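Local coordinates for protein chloramphenicol acetyltransferase (Aliivibrio fischeri, PDB 6PXA) that probably transfers an acetyl group from acetyl-CoA to chloramphenicol as a trimeric hexapeptide-repeat acyltransferase, and can bind taurocholic acid, at residues B[27-32]-B[73-78]; B[14-19]-B[40-45]; B[83-88]-B[122-127]; B[134-139]-B[146-151]. All coordinates share one frame; numbering follows the deposited sequence. Where two conformers were deposited one is given.

Contact 1: B[27-32]-B[73-78]; sequences VGDYSY and IGKFCS. With TCH (taurocholic acid), chain M.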
# COMPACT_ATOMS: atom_id res chain seq x y z
N VAL B 27 -23.51 8.32 5.57
CA VAL B 27 -23.10 7.15 6.34
C VAL B 27 -24.23 6.74 7.28
O VAL B 27 -24.78 7.58 8.00
CB VAL B 27 -21.81 7.40 7.15
CG1 VAL B 27 -21.39 6.12 7.82
CG2 VAL B 27 -20.71 7.92 6.26
N GLY B 28 -24.54 5.44 7.31
CA GLY B 28 -25.63 4.92 8.12
C GLY B 28 -25.22 4.55 9.55
O GLY B 28 -24.04 4.58 9.94
N ASP B 29 -26.23 4.17 10.32
CA ASP B 29 -26.06 3.98 11.76
C ASP B 29 -24.97 2.97 12.09
O ASP B 29 -24.82 1.95 11.40
CB ASP B 29 -27.36 3.51 12.40
CG ASP B 29 -28.52 4.46 12.19
OD1 ASP B 29 -28.30 5.67 12.08
OD2 ASP B 29 -29.65 3.98 12.17
N TYR B 30 -24.23 3.26 13.16
CA TYR B 30 -23.27 2.39 13.84
C TYR B 30 -21.97 2.19 13.07
O TYR B 30 -20.95 1.88 13.68
CB TYR B 30 -23.94 1.05 14.19
CG TYR B 30 -25.08 1.24 15.19
CD1 TYR B 30 -24.80 1.50 16.53
CD2 TYR B 30 -26.40 1.21 14.80
CE1 TYR B 30 -25.80 1.70 17.44
CE2 TYR B 30 -27.44 1.41 15.72
CZ TYR B 30 -27.13 1.66 17.04
OH TYR B 30 -28.13 1.86 17.96
N SER B 31 -21.96 2.40 11.76
CA SER B 31 -20.72 2.29 11.01
C SER B 31 -19.63 3.17 11.63
O SER B 31 -19.89 4.32 12.02
CB SER B 31 -20.96 2.68 9.56
OG SER B 31 -21.97 1.85 9.04
N TYR B 32 -18.41 2.62 11.72
CA TYR B 32 -17.32 3.26 12.43
C TYR B 32 -16.02 3.15 11.63
O TYR B 32 -15.83 2.22 10.83
CB TYR B 32 -17.09 2.63 13.82
CG TYR B 32 -16.49 1.23 13.77
CD1 TYR B 32 -17.31 0.10 13.72
CD2 TYR B 32 -15.12 1.03 13.77
CE1 TYR B 32 -16.78 -1.17 13.67
CE2 TYR B 32 -14.57 -0.25 13.71
CZ TYR B 32 -15.40 -1.34 13.67
OH TYR B 32 -14.89 -2.62 13.62
N ILE B 73 -22.37 5.01 2.47
CA ILE B 73 -21.98 3.87 3.30
C ILE B 73 -23.19 3.46 4.13
O ILE B 73 -23.93 4.31 4.64
CB ILE B 73 -20.77 4.22 4.19
CG1 ILE B 73 -19.53 4.45 3.32
CG2 ILE B 73 -20.52 3.12 5.19
CD1 ILE B 73 -18.36 5.13 4.06
N GLY B 74 -23.41 2.15 4.21
CA GLY B 74 -24.57 1.60 4.87
C GLY B 74 -24.42 1.58 6.37
O GLY B 74 -23.64 2.33 6.96
N LYS B 75 -25.24 0.74 6.99
CA LYS B 75 -25.26 0.55 8.43
C LYS B 75 -24.36 -0.61 8.81
O LYS B 75 -24.15 -1.55 8.03
CB LYS B 75 -26.68 0.27 8.91
CG LYS B 75 -27.69 1.34 8.55
CD LYS B 75 -29.10 0.84 8.80
CE LYS B 75 -30.13 1.87 8.46
NZ LYS B 75 -31.51 1.36 8.79
N PHE B 76 -23.83 -0.55 10.03
CA PHE B 76 -23.14 -1.69 10.63
C PHE B 76 -21.88 -2.06 9.86
O PHE B 76 -21.52 -3.25 9.77
CB PHE B 76 -24.08 -2.88 10.73
CG PHE B 76 -25.19 -2.68 11.73
CD1 PHE B 76 -24.91 -2.55 13.07
CD2 PHE B 76 -26.52 -2.59 11.32
CE1 PHE B 76 -25.93 -2.36 14.00
CE2 PHE B 76 -27.54 -2.41 12.26
CZ PHE B 76 -27.24 -2.29 13.59
N CYS B 77 -21.21 -1.07 9.29
CA CYS B 77 -19.98 -1.30 8.55
C CYS B 77 -18.78 -1.09 9.45
O CYS B 77 -18.79 -0.23 10.34
CB CYS B 77 -19.88 -0.38 7.32
SG CYS B 77 -21.02 -0.83 6.03
N SER B 78 -17.76 -1.89 9.22
CA SER B 78 -16.52 -1.85 9.99
C SER B 78 -15.42 -1.44 9.03
O SER B 78 -15.11 -2.18 8.10
CB SER B 78 -16.19 -3.20 10.62
OG SER B 78 -17.20 -3.57 11.55
C1 TCH M . -8.40 -5.92 21.50
C2 TCH M . -9.03 -5.59 22.91
C3 TCH M . -9.88 -6.79 23.42
O3 TCH M . -10.52 -6.42 24.58
C4 TCH M . -10.95 -7.29 22.37
C5 TCH M . -10.35 -7.53 20.96
C6 TCH M . -11.45 -7.94 19.94
C7 TCH M . -12.33 -6.71 19.43
O7 TCH M . -13.18 -6.31 20.45
C8 TCH M . -11.44 -5.53 18.97
C9 TCH M . -10.42 -5.14 20.12
C10 TCH M . -9.49 -6.32 20.47
C11 TCH M . -9.65 -3.87 19.69
C12 TCH M . -10.47 -2.77 19.25
O12 TCH M . -11.16 -2.17 20.32
C13 TCH M . -11.63 -3.23 18.20
C14 TCH M . -12.34 -4.27 18.70
C15 TCH M . -13.40 -4.60 17.54
C16 TCH M . -13.79 -3.28 17.08
C17 TCH M . -12.90 -2.27 17.82
C18 TCH M . -10.93 -3.60 16.89
C19 TCH M . -8.74 -6.78 19.21
O1S TCH M . -20.86 1.01 19.98
C20 TCH M . -12.65 -1.11 16.99
C21 TCH M . -11.75 -0.02 17.63
C22 TCH M . -14.05 -0.45 16.87
C23 TCH M . -14.52 0.17 18.19
C24 TCH M . -15.91 0.76 18.02
N24 TCH M . -17.06 -0.11 18.10
O24 TCH M . -16.05 1.90 17.80
C25 TCH M . -18.40 0.43 17.95
C26 TCH M . -19.36 -0.71 18.25
S26 TCH M . -20.98 -0.04 18.71
O2S TCH M . -21.50 0.80 17.39
O3S TCH M . -21.93 -1.34 19.08

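Contact 2: B[14-19]-B[40-45]; sequences QNLKEQ and KTFEEQ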
# COMPACT_ATOMS: atom_id res chain seq x y z
N GLN B 14 -14.43 5.41 15.77
CA GLN B 14 -15.19 6.65 15.60
C GLN B 14 -16.50 6.34 14.89
O GLN B 14 -16.49 5.94 13.72
CB GLN B 14 -14.38 7.67 14.82
CG GLN B 14 -13.73 8.75 15.67
CD GLN B 14 -14.75 9.74 16.22
OE1 GLN B 14 -15.86 9.85 15.70
NE2 GLN B 14 -14.37 10.45 17.28
N ASN B 15 -17.61 6.56 15.57
CA ASN B 15 -18.91 6.48 14.92
C ASN B 15 -19.00 7.51 13.80
O ASN B 15 -18.82 8.71 14.04
CB ASN B 15 -20.02 6.69 15.95
CG ASN B 15 -21.41 6.60 15.35
OD1 ASN B 15 -21.85 7.50 14.65
ND2 ASN B 15 -22.11 5.51 15.66
N LEU B 16 -19.25 7.05 12.57
CA LEU B 16 -19.17 7.95 11.43
C LEU B 16 -20.39 8.85 11.29
O LEU B 16 -20.25 10.01 10.89
CB LEU B 16 -18.96 7.15 10.14
CG LEU B 16 -17.57 6.48 10.13
CD1 LEU B 16 -17.34 5.65 8.90
CD2 LEU B 16 -16.51 7.55 10.27
N LYS B 17 -21.58 8.35 11.60
CA LYS B 17 -22.78 9.15 11.37
C LYS B 17 -22.81 10.41 12.23
O LYS B 17 -23.30 11.45 11.78
CB LYS B 17 -24.03 8.31 11.59
CG LYS B 17 -25.32 9.07 11.32
CD LYS B 17 -26.51 8.13 11.14
CE LYS B 17 -27.81 8.92 10.93
NZ LYS B 17 -28.93 8.05 10.47
N GLU B 18 -22.28 10.33 13.45
CA GLU B 18 -22.24 11.49 14.34
C GLU B 18 -21.11 12.45 14.01
O GLU B 18 -21.12 13.58 14.52
CB GLU B 18 -22.11 11.05 15.80
CG GLU B 18 -20.78 10.40 16.17
CD GLU B 18 -20.65 10.09 17.66
OE1 GLU B 18 -19.51 9.88 18.15
OE2 GLU B 18 -21.70 10.06 18.36
N GLN B 19 -20.16 12.04 13.18
CA GLN B 19 -18.97 12.85 12.92
C GLN B 19 -18.97 13.51 11.55
O GLN B 19 -18.60 14.68 11.44
CB GLN B 19 -17.70 11.99 13.06
CG GLN B 19 -16.45 12.77 12.78
CD GLN B 19 -15.20 11.96 13.00
OE1 GLN B 19 -14.99 10.93 12.37
NE2 GLN B 19 -14.36 12.43 13.92
N LYS B 40 -5.37 10.34 11.24
CA LYS B 40 -6.30 11.42 10.95
C LYS B 40 -7.74 10.91 10.90
O LYS B 40 -7.99 9.71 10.87
CB LYS B 40 -5.89 12.09 9.63
CG LYS B 40 -4.61 12.92 9.72
CD LYS B 40 -4.09 13.23 8.31
CE LYS B 40 -2.80 14.04 8.32
NZ LYS B 40 -3.05 15.48 8.60
N THR B 41 -8.69 11.86 10.88
CA THR B 41 -10.10 11.49 10.85
C THR B 41 -10.47 10.84 9.53
O THR B 41 -9.78 10.99 8.50
CB THR B 41 -11.02 12.70 11.00
OG1 THR B 41 -10.88 13.55 9.85
CG2 THR B 41 -10.72 13.51 12.27
N PHE B 42 -11.61 10.15 9.56
CA PHE B 42 -12.16 9.51 8.38
C PHE B 42 -12.25 10.48 7.19
O PHE B 42 -11.83 10.15 6.08
CB PHE B 42 -13.53 8.94 8.74
CG PHE B 42 -14.22 8.22 7.61
CD1 PHE B 42 -13.80 6.97 7.22
CD2 PHE B 42 -15.32 8.79 6.97
CE1 PHE B 42 -14.43 6.30 6.19
CE2 PHE B 42 -15.96 8.12 5.94
CZ PHE B 42 -15.51 6.87 5.55
N GLU B 43 -12.78 11.69 7.42
CA GLU B 43 -12.98 12.63 6.32
C GLU B 43 -11.69 13.28 5.84
O GLU B 43 -11.67 13.82 4.73
CB GLU B 43 -13.97 13.74 6.70
CG GLU B 43 -15.40 13.26 6.71
CD GLU B 43 -16.40 14.40 6.80
OE1 GLU B 43 -16.37 15.17 7.78
OE2 GLU B 43 -17.21 14.54 5.86
N GLU B 44 -10.62 13.26 6.62
CA GLU B 44 -9.41 13.89 6.11
C GLU B 44 -8.39 12.91 5.56
O GLU B 44 -7.48 13.34 4.86
CB GLU B 44 -8.77 14.78 7.19
CG GLU B 44 -8.35 14.08 8.42
CD GLU B 44 -8.13 15.05 9.56
OE1 GLU B 44 -7.58 14.63 10.60
OE2 GLU B 44 -8.52 16.23 9.43
N GLN B 45 -8.57 11.61 5.78
CA GLN B 45 -7.56 10.59 5.48
C GLN B 45 -8.10 9.45 4.63
O GLN B 45 -7.44 8.99 3.70
CB GLN B 45 -7.00 10.06 6.82
CG GLN B 45 -5.96 8.95 6.71
CD GLN B 45 -4.65 9.46 6.16
OE1 GLN B 45 -4.32 10.63 6.31
NE2 GLN B 45 -3.90 8.58 5.51
O HOH W 1 -12.77 9.53 12.15
O HOH W 2 -14.28 12.29 9.77

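Contact 3: B[83-88]-B[122-127]; sequences ATFMMA and TIVGND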
# COMPACT_ATOMS: atom_id res chain seq x y z
N ALA B 83 -8.04 2.42 5.36
CA ALA B 83 -8.90 2.16 4.22
C ALA B 83 -9.19 3.47 3.48
O ALA B 83 -9.28 4.54 4.08
CB ALA B 83 -10.19 1.48 4.68
N THR B 84 -9.24 3.40 2.16
CA THR B 84 -9.26 4.60 1.33
C THR B 84 -10.36 4.50 0.29
O THR B 84 -10.48 3.48 -0.41
CB THR B 84 -7.90 4.80 0.64
OG1 THR B 84 -6.89 5.03 1.64
CG2 THR B 84 -7.95 6.02 -0.27
N PHE B 85 -11.18 5.55 0.22
CA PHE B 85 -12.19 5.73 -0.82
C PHE B 85 -11.71 6.80 -1.79
O PHE B 85 -11.57 7.98 -1.42
CB PHE B 85 -13.54 6.09 -0.21
CG PHE B 85 -14.04 5.05 0.75
CD1 PHE B 85 -14.74 3.95 0.28
CD2 PHE B 85 -13.76 5.14 2.10
CE1 PHE B 85 -15.19 2.97 1.16
CE2 PHE B 85 -14.19 4.17 2.99
CZ PHE B 85 -14.92 3.07 2.50
N MET B 86 -11.44 6.40 -3.02
CA MET B 86 -10.97 7.36 -4.01
C MET B 86 -12.17 7.99 -4.71
O MET B 86 -12.95 7.28 -5.35
CB MET B 86 -10.04 6.69 -5.01
CG MET B 86 -8.78 6.10 -4.33
SD MET B 86 -7.59 7.28 -3.74
CE MET B 86 -6.77 7.66 -5.30
N MET B 87 -12.33 9.31 -4.58
CA MET B 87 -13.46 9.97 -5.21
C MET B 87 -12.94 10.76 -6.40
O MET B 87 -11.78 10.60 -6.80
CB MET B 87 -14.20 10.81 -4.17
CG MET B 87 -14.72 9.99 -2.95
SD MET B 87 -15.69 8.53 -3.40
CE MET B 87 -17.23 9.31 -3.96
N ALA B 88 -13.83 11.58 -6.99
CA ALA B 88 -13.52 12.48 -8.11
C ALA B 88 -13.24 11.74 -9.42
O ALA B 88 -12.56 12.28 -10.30
CB ALA B 88 -12.36 13.42 -7.79
N THR B 122 -19.83 5.96 -5.17
CA THR B 122 -19.25 4.82 -4.47
C THR B 122 -20.23 4.41 -3.38
O THR B 122 -20.58 5.22 -2.51
CB THR B 122 -17.88 5.16 -3.88
OG1 THR B 122 -16.99 5.45 -4.96
CG2 THR B 122 -17.32 3.97 -3.12
N ILE B 123 -20.72 3.18 -3.46
CA ILE B 123 -21.73 2.68 -2.53
C ILE B 123 -21.13 1.50 -1.79
O ILE B 123 -20.69 0.54 -2.42
CB ILE B 123 -23.01 2.27 -3.26
CG1 ILE B 123 -23.52 3.43 -4.11
CG2 ILE B 123 -24.06 1.86 -2.25
CD1 ILE B 123 -24.72 3.09 -4.97
N VAL B 124 -21.16 1.58 -0.46
CA VAL B 124 -20.88 0.44 0.41
C VAL B 124 -22.18 0.05 1.10
O VAL B 124 -22.82 0.89 1.76
CB VAL B 124 -19.76 0.75 1.41
CG1 VAL B 124 -19.47 -0.49 2.27
CG2 VAL B 124 -18.49 1.18 0.67
N GLY B 125 -22.59 -1.20 0.93
CA GLY B 125 -23.84 -1.68 1.50
C GLY B 125 -23.73 -1.87 3.00
O GLY B 125 -22.82 -1.32 3.63
N ASN B 126 -24.62 -2.66 3.57
CA ASN B 126 -24.72 -2.83 5.02
C ASN B 126 -23.93 -4.05 5.46
O ASN B 126 -23.78 -5.02 4.71
CB ASN B 126 -26.18 -3.00 5.43
CG ASN B 126 -27.04 -1.87 4.92
OD1 ASN B 126 -27.06 -0.80 5.50
ND2 ASN B 126 -27.74 -2.11 3.81
N ASP B 127 -23.43 -3.99 6.69
CA ASP B 127 -22.70 -5.09 7.30
C ASP B 127 -21.46 -5.45 6.48
O ASP B 127 -21.18 -6.62 6.20
CB ASP B 127 -23.62 -6.31 7.47
CG ASP B 127 -22.91 -7.45 8.22
OD1 ASP B 127 -22.22 -7.16 9.21
OD2 ASP B 127 -23.03 -8.62 7.80
O HOH W 3 -14.27 5.38 -4.09

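Contact 4: B[134-139]-B[146-151]; sequences AMIMPG and AIIGAR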
# COMPACT_ATOMS: atom_id res chain seq x y z
N ALA B 134 -7.15 -1.16 2.51
CA ALA B 134 -7.80 -1.45 1.26
C ALA B 134 -8.06 -0.13 0.55
O ALA B 134 -8.17 0.93 1.18
CB ALA B 134 -9.12 -2.21 1.48
N MET B 135 -8.06 -0.17 -0.77
CA MET B 135 -8.35 1.00 -1.58
C MET B 135 -9.54 0.72 -2.48
O MET B 135 -9.48 -0.19 -3.31
CB MET B 135 -7.15 1.43 -2.41
CG MET B 135 -7.21 2.90 -2.77
SD MET B 135 -6.03 3.41 -4.04
CE MET B 135 -4.77 4.15 -2.99
N ILE B 136 -10.57 1.55 -2.35
CA ILE B 136 -11.84 1.43 -3.06
C ILE B 136 -11.86 2.49 -4.18
O ILE B 136 -11.88 3.69 -3.90
CB ILE B 136 -13.03 1.64 -2.11
CG1 ILE B 136 -12.91 0.75 -0.88
CG2 ILE B 136 -14.33 1.33 -2.82
CD1 ILE B 136 -12.90 -0.71 -1.24
N MET B 137 -11.84 2.05 -5.43
CA MET B 137 -11.71 2.96 -6.56
C MET B 137 -13.07 3.56 -6.93
O MET B 137 -14.11 3.09 -6.46
CB MET B 137 -11.07 2.23 -7.73
CG MET B 137 -9.66 1.67 -7.46
SD MET B 137 -8.42 2.90 -7.14
CE MET B 137 -8.71 3.23 -5.51
N PRO B 138 -13.10 4.63 -7.76
CA PRO B 138 -14.37 5.34 -8.01
C PRO B 138 -15.42 4.46 -8.66
O PRO B 138 -15.11 3.58 -9.47
CB PRO B 138 -13.97 6.49 -8.94
CG PRO B 138 -12.45 6.69 -8.68
CD PRO B 138 -11.95 5.30 -8.41
N GLY B 139 -16.68 4.71 -8.29
CA GLY B 139 -17.83 4.12 -8.93
C GLY B 139 -18.19 2.71 -8.51
O GLY B 139 -19.18 2.19 -9.02
N ALA B 146 -20.37 -8.03 2.41
CA ALA B 146 -19.06 -8.35 1.84
C ALA B 146 -17.92 -8.13 2.85
O ALA B 146 -18.04 -7.41 3.84
CB ALA B 146 -18.78 -7.51 0.59
N ILE B 147 -16.79 -8.78 2.57
CA ILE B 147 -15.56 -8.56 3.31
C ILE B 147 -14.50 -8.19 2.30
O ILE B 147 -14.30 -8.91 1.31
CB ILE B 147 -15.12 -9.80 4.12
CG1 ILE B 147 -16.14 -10.11 5.21
CG2 ILE B 147 -13.77 -9.58 4.76
CD1 ILE B 147 -15.96 -11.47 5.81
N ILE B 148 -13.86 -7.04 2.51
CA ILE B 148 -12.77 -6.58 1.68
C ILE B 148 -11.48 -6.83 2.46
O ILE B 148 -11.32 -6.36 3.60
CB ILE B 148 -12.91 -5.09 1.31
CG1 ILE B 148 -14.23 -4.80 0.60
CG2 ILE B 148 -11.72 -4.64 0.42
CD1 ILE B 148 -14.55 -5.75 -0.57
N GLY B 149 -10.57 -7.59 1.87
CA GLY B 149 -9.33 -7.93 2.57
C GLY B 149 -8.44 -6.72 2.77
O GLY B 149 -8.51 -5.73 2.04
N ALA B 150 -7.58 -6.82 3.79
CA ALA B 150 -6.53 -5.82 3.98
C ALA B 150 -5.76 -5.68 2.67
O ALA B 150 -5.50 -6.67 1.98
CB ALA B 150 -5.59 -6.24 5.12
N ARG B 151 -5.50 -4.43 2.28
CA ARG B 151 -4.69 -4.07 1.11
C ARG B 151 -5.36 -4.40 -0.22
O ARG B 151 -4.75 -4.21 -1.28
CB ARG B 151 -3.29 -4.74 1.14
CG ARG B 151 -2.24 -4.08 2.05
CD ARG B 151 -1.80 -2.70 1.53
NE ARG B 151 -0.90 -2.05 2.48
CZ ARG B 151 0.39 -2.39 2.64
NH1 ARG B 151 0.95 -3.34 1.89
NH2 ARG B 151 1.15 -1.75 3.53

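Contact 1: B[27-32]-B[73-78]
At a corner of the left-handed parallel beta-helix, the turns of two neighbouring coils stack, and Ser31 of the type II turn Gly28-Ser31 is locked onto Gly74 and Cys77 of the coil beside it. With OG anti to its own carbonyl carbon (chi1 -57°), the hydroxyl donates to Gly74 O (Ser31 OG to Gly74 O 2.7 Å) and accepts from Cys77 N (Cys77 N to Ser31 OG 3.0 Å). A serine suits the spot because one small group can both give and take. The backbone adds bonds from Phe76 N to Asp29 O at 3.0 Å, from Tyr32 N to Cys77 O and from Gly28 N to Ile73 O, with a weak second one from Gly28 N to Gly74 O. Gly28, having no side chain, lets Gly74 O and the Lys75 chain come close. The rings of Tyr30 and Phe76 lie side by side, their planes only 6° apart but slid so that they barely overlap; Tyr30 CD2 meets Phe76 CE1 at 3.7 Å. Both tyrosines line the taurocholate pocket: sulfonate oxygen O2S lies at the Tyr30 ring edge, 3.5 Å from Tyr30 CD1, and C22 of the bile acid over one face of the Tyr32 ring, with which Ser78 CA makes an off-centre CH-pi contact. Asp29 and Lys75 have their salt bridges outside the two segments, with Lys17 and Asp190. Helix 193-198 packs on Tyr30 and Phe76, as do Phe108 and Phe101 of the second subunit, respectively, while the corner itself joins strands 25-27 and 71-73 to strands 32-34 and 78-80.

Contact 2: B[14-19]-B[40-45]
A capping box, Thr41 with Glu44, opens helix 42-46, and just inside it Phe42 meets Leu16, just after strand 14-15. The two side chains cross at about a right angle. Leu16 CD1 stands over the centre of the Phe42 ring, 3.9 Å from its centroid and 5° off the normal, a clean CH-pi contact, and the other branch reaches back to the root of the ring, Leu16 CD2 to Phe42 CG 3.6 Å. Leucine's fork is what lets one residue touch both places. Beside this apolar pair, Gln19 is tied to the helix start through two waters. Its CG is anti to the backbone N (chi1 179°), and a long amide side chain suits the place because its oxygen can take a proton from both: Gln19 OE1 is 2.6 Å from water 1 and, more weakly, 3.0 Å from water 2. These waters accept in turn from Phe42 N and Glu43 N, amides of the first helical turn. Within the box, Thr41 N donates to Glu44 OE1 at 3.0 Å, and Glu44 N to Thr41 OG1. The carboxylate of Glu43 turns back to the amides of Lys21 and Asn22. Leu16 and Phe42 both rest on Ile79 of strand 78-80, with Val27 of strand 25-27 touching Leu16.

Contact 3: B[83-88]-B[122-127]
Phe85 and Val124 cross at about a right angle, the CE1 corner of the ring set against one valine branch, Phe85 CE1 to Val124 CG2 3.8 Å. The ring meets that methyl obliquely, as it does the methyl of Thr122, Phe85 CD1 to Thr122 CG2 4.3 Å. The short branches of Val124 and Thr122 leave room for the larger Phe85 ring to reach across from the other sheet. Met87, two residues on, has its CB pointing off to one side, but bends at chi2 (-52°) and chi3 let the sulfur and CE of its unbranched chain reach Thr122, which it crosses obliquely, Met87 SD to Thr122 OG1 3.7 Å. Thr122 is modelled in two conformers, and the contacts of its side chain hold for the one given. In that conformer, a water probably bridges the strands, 2.6 Å from Met86 O and 2.9 Å from Thr122 OG1, which also receives a weak bond from Gly139 N. Leu71 of strand 71-73 packs on Phe85, Met87 and Thr122, and Ile136 on Phe85 and Thr122, adding further apolar neighbours. The axes of strands 84-86 and 122-124 pass 9.4 Å apart at 147°, too far for backbone pairing, since the strands belong to two different faces of the prism. Between them the chain makes a long excursion that carries several taurocholate-pocket residues, among them Phe101, Phe103 and Phe108. Side chains from separate sheets meeting inside the coils are what the left-handed beta-helix fold produces; here a phenylalanine and a methionine join the usual small branched residues.

Contact 4: B[134-139]-B[146-151]
Ala134 and Ile148 meet in an apolar contact inside the left-handed beta-helix, in its hexapeptide-repeat region, where neighbouring coils come together near one corner of the prism. Strands 135-136 and 147-148 lie in different sheets, so the segments are joined by side chains and not by strand pairing. Ala134 CB touches one branch of the isoleucine, Ala134 CB to Ile148 CG2 3.7 Å. That branch is anti to the backbone N of Ile148, the other, CG1, being anti to the carbonyl carbon (chi1 -57°). From further along, Ile136 extends the patch more loosely, Ile136 CD1 to Ile148 CG2 4.4 Å. The two isoleucines rest on Ile142 and Ile154, so the interior is floored by aliphatic side chains from neighbouring strands, as expected where the repeat sets a branched residue toward the axis of the helix. At the corner the backbones draw close, the CA atoms of Ala134 and Arg151 being 4.1 Å apart. Arg151 takes a positive phi of 69° as the chain turns the bend; its CB points away from segment 134-139, and the guanidinium is held by partners outside the contact. NE forms a salt bridge with Glu133 and NH1 bonds to the backbone oxygen of Glu133 of the second subunit, while NH2 holds a sulfate ion that probably came from the crystallisation liquor. The methyl of Ala134 sits between Ile148 CG2 and a backbone oxygen, both under 4 Å away, which suits a small residue: Ala134 CB to Gly149 O is 3.6 Å.

All four contacts belong to one left-handed beta-helix, whose coils run in chain order through three sheets. Contacts 1 and 2 interleave along the sequence, their centres about 11 Å apart, and meet through the Asp29-Lys17 salt bridge; together they lie toward the N-terminal end of the beta-helix. Contacts 3 and 4 follow in series, centres about 8 Å apart, and share the sheet in which strands 84-86 and 135-136 pair. Contact 1 bonds to contact 3 through Lys75 and Asn126, while Phe42 of contact 2 packs on Phe85. Contacts 2 and 4, centres about 18 Å apart, do not touch, but contact 3 touches both. Contacts 1, 3 and 4 also touch neighbouring subunits of the trimer.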